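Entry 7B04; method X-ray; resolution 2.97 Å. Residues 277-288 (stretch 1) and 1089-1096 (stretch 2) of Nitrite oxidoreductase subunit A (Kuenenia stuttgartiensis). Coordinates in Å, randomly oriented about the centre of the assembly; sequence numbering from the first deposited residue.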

# COMPACT_ATOMS: atom_id res chain seq x y z
N ALA B 277 15.43 17.63 -2.48
CA ALA B 277 15.45 18.56 -1.34
C ALA B 277 16.21 19.80 -1.81
O ALA B 277 17.42 19.75 -1.85
CB ALA B 277 16.13 17.91 -0.19
N PRO B 278 15.57 20.96 -2.05
CA PRO B 278 16.23 22.12 -2.67
C PRO B 278 17.40 22.67 -1.89
O PRO B 278 18.28 23.32 -2.48
CB PRO B 278 15.10 23.15 -2.76
CG PRO B 278 13.83 22.31 -2.68
CD PRO B 278 14.17 21.27 -1.69
N GLY B 279 17.45 22.44 -0.58
CA GLY B 279 18.55 22.97 0.22
C GLY B 279 19.86 22.24 0.01
O GLY B 279 20.92 22.78 0.32
N HIS B 280 19.81 21.02 -0.53
CA HIS B 280 21.02 20.22 -0.68
C HIS B 280 22.05 20.84 -1.63
O HIS B 280 23.24 20.83 -1.28
CB HIS B 280 20.64 18.80 -1.12
CG HIS B 280 20.08 17.96 -0.02
ND1 HIS B 280 19.68 16.65 -0.21
CD2 HIS B 280 19.83 18.25 1.28
CE1 HIS B 280 19.23 16.17 0.93
NE2 HIS B 280 19.31 17.12 1.85
N PRO B 281 21.69 21.36 -2.81
CA PRO B 281 22.70 22.08 -3.61
C PRO B 281 23.29 23.28 -2.90
O PRO B 281 24.42 23.68 -3.22
CB PRO B 281 21.93 22.49 -4.87
CG PRO B 281 20.83 21.50 -4.97
CD PRO B 281 20.43 21.21 -3.55
N PHE B 282 22.57 23.87 -1.94
CA PHE B 282 23.10 25.01 -1.20
C PHE B 282 24.00 24.56 -0.05
O PHE B 282 25.03 25.19 0.22
CB PHE B 282 21.96 25.86 -0.66
CG PHE B 282 21.12 26.51 -1.73
CD1 PHE B 282 21.54 27.67 -2.35
CD2 PHE B 282 19.92 25.95 -2.12
CE1 PHE B 282 20.78 28.27 -3.33
CE2 PHE B 282 19.15 26.54 -3.10
CZ PHE B 282 19.57 27.70 -3.71
N SER B 283 23.63 23.47 0.64
CA SER B 283 24.35 23.07 1.84
C SER B 283 25.60 22.27 1.52
O SER B 283 26.66 22.51 2.11
CB SER B 283 23.42 22.27 2.76
OG SER B 283 22.34 23.07 3.21
N HIS B 284 25.51 21.32 0.59
CA HIS B 284 26.66 20.51 0.21
C HIS B 284 26.90 20.41 -1.29
O HIS B 284 27.93 19.87 -1.69
CB HIS B 284 26.53 19.09 0.79
CG HIS B 284 25.25 18.41 0.43
ND1 HIS B 284 25.08 17.73 -0.76
CD2 HIS B 284 24.08 18.28 1.10
CE1 HIS B 284 23.86 17.23 -0.81
NE2 HIS B 284 23.23 17.54 0.31
N GLY B 285 25.99 20.91 -2.12
CA GLY B 285 26.23 20.97 -3.55
C GLY B 285 26.06 19.67 -4.30
O GLY B 285 26.60 19.53 -5.40
N LEU B 286 25.32 18.71 -3.74
CA LEU B 286 25.04 17.45 -4.40
C LEU B 286 23.54 17.33 -4.61
O LEU B 286 22.74 17.90 -3.86
CB LEU B 286 25.56 16.26 -3.58
CG LEU B 286 25.90 14.96 -4.31
CD1 LEU B 286 26.99 14.26 -3.55
CD2 LEU B 286 24.68 14.05 -4.42
N GLN B 287 23.16 16.58 -5.65
CA GLN B 287 21.75 16.43 -6.00
C GLN B 287 20.91 16.01 -4.80
O GLN B 287 19.90 16.64 -4.48
CB GLN B 287 21.60 15.42 -7.14
CG GLN B 287 20.22 15.36 -7.75
CD GLN B 287 20.07 14.24 -8.76
OE1 GLN B 287 20.93 13.36 -8.86
NE2 GLN B 287 18.98 14.26 -9.52
N THR B 288 21.32 14.94 -4.12
CA THR B 288 20.54 14.41 -3.00
C THR B 288 21.46 13.64 -2.08
O THR B 288 22.27 12.83 -2.54
CB THR B 288 19.39 13.52 -3.49
OG1 THR B 288 18.31 14.34 -3.95
CG2 THR B 288 18.89 12.63 -2.37
N ALA B 1089 18.51 20.05 -14.92
CA ALA B 1089 17.24 19.36 -14.71
C ALA B 1089 17.46 18.26 -13.68
O ALA B 1089 18.46 17.53 -13.73
CB ALA B 1089 16.68 18.81 -16.02
N ASP B 1090 16.55 18.18 -12.72
CA ASP B 1090 16.62 17.28 -11.57
C ASP B 1090 17.75 17.66 -10.62
O ASP B 1090 18.10 16.86 -9.74
CB ASP B 1090 16.72 15.81 -11.98
CG ASP B 1090 15.64 15.41 -12.99
OD1 ASP B 1090 14.56 16.04 -13.00
OD2 ASP B 1090 15.84 14.44 -13.75
N ASN B 1091 18.35 18.85 -10.78
CA ASN B 1091 19.41 19.33 -9.90
C ASN B 1091 19.40 20.85 -9.95
O ASN B 1091 20.02 21.44 -10.83
CB ASN B 1091 20.76 18.80 -10.34
CG ASN B 1091 21.81 18.93 -9.28
OD1 ASN B 1091 21.52 18.96 -8.09
ND2 ASN B 1091 23.07 19.00 -9.71
N HIS B 1092 18.82 21.48 -8.93
CA HIS B 1092 18.61 22.93 -8.85
C HIS B 1092 17.72 23.45 -9.98
O HIS B 1092 18.15 24.18 -10.89
CB HIS B 1092 19.92 23.69 -8.86
CG HIS B 1092 19.74 25.14 -8.56
ND1 HIS B 1092 19.01 25.57 -7.47
CD2 HIS B 1092 20.08 26.25 -9.25
CE1 HIS B 1092 18.98 26.89 -7.47
NE2 HIS B 1092 19.62 27.33 -8.54
N CYS B 1093 16.46 23.04 -9.94
CA CYS B 1093 15.40 23.69 -10.69
C CYS B 1093 14.15 23.65 -9.82
O CYS B 1093 14.21 23.31 -8.63
CB CYS B 1093 15.25 23.07 -12.09
SG CYS B 1093 14.90 21.32 -12.17
N ILE B 1094 13.02 24.07 -10.40
CA ILE B 1094 11.79 24.24 -9.62
C ILE B 1094 11.39 22.92 -8.98
O ILE B 1094 11.30 21.88 -9.66
CB ILE B 1094 10.64 24.77 -10.48
CG1 ILE B 1094 10.81 26.24 -10.81
CG2 ILE B 1094 9.34 24.62 -9.74
CD1 ILE B 1094 9.51 26.88 -11.40
N ASN B 1095 11.13 22.96 -7.68
CA ASN B 1095 10.70 21.80 -6.90
C ASN B 1095 9.25 22.04 -6.50
O ASN B 1095 8.97 22.84 -5.60
CB ASN B 1095 11.58 21.62 -5.68
CG ASN B 1095 11.81 20.17 -5.34
OD1 ASN B 1095 12.48 19.45 -6.08
ND2 ASN B 1095 11.23 19.72 -4.24
N THR B 1096 8.33 21.37 -7.18
CA THR B 1096 6.91 21.66 -7.03
C THR B 1096 6.43 21.34 -5.62
O THR B 1096 6.92 20.41 -4.96
CB THR B 1096 6.09 20.89 -8.04
OG1 THR B 1096 6.09 19.50 -7.67
CG2 THR B 1096 6.65 21.09 -9.43

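Across at least 803 residues of one chain, two buried segments meet with a single hydrogen bond between them, and that bond runs from a side chain to a backbone: Gln287 NE2 donates to Asp1090 O at 2.8 Å. Gln287 reaches it with chi1 and chi2 both t, an extended arm that spends its amide on a carbonyl in a stretch with no regular helix or strand. The Asp1090 carboxylate takes no part in this bond; its end leads away, and OD1 is hydrogen-bonded elsewhere in the structure.

Next along, the Asn1091 side chain comes back the other way. Asn1091 OD1 lies 3.3 Å from Gln287 CA and 4.1 Å from Pro281 CG, so the amide oxygen lies against carbon, while ND2 is hydrogen-bonded elsewhere in the structure.

The remaining contacts are packing. Phe282, on the short helix, and His1092 both start sideways and converge at their ends, Phe282 CZ lying 3.9 Å from His1092 CE1. Their ring planes stand at 89° with centroids 5.7 Å apart, an oblique pairing. At the type I turn from Ala277 to His280, closed by His280 N to Ala277 O at 3.0 Å, Pro278 CG touches Asn1095 CB at 3.8 Å. The rule is economical: one polar anchor at Gln287, with the proline and aromatic contacts lying apart from it.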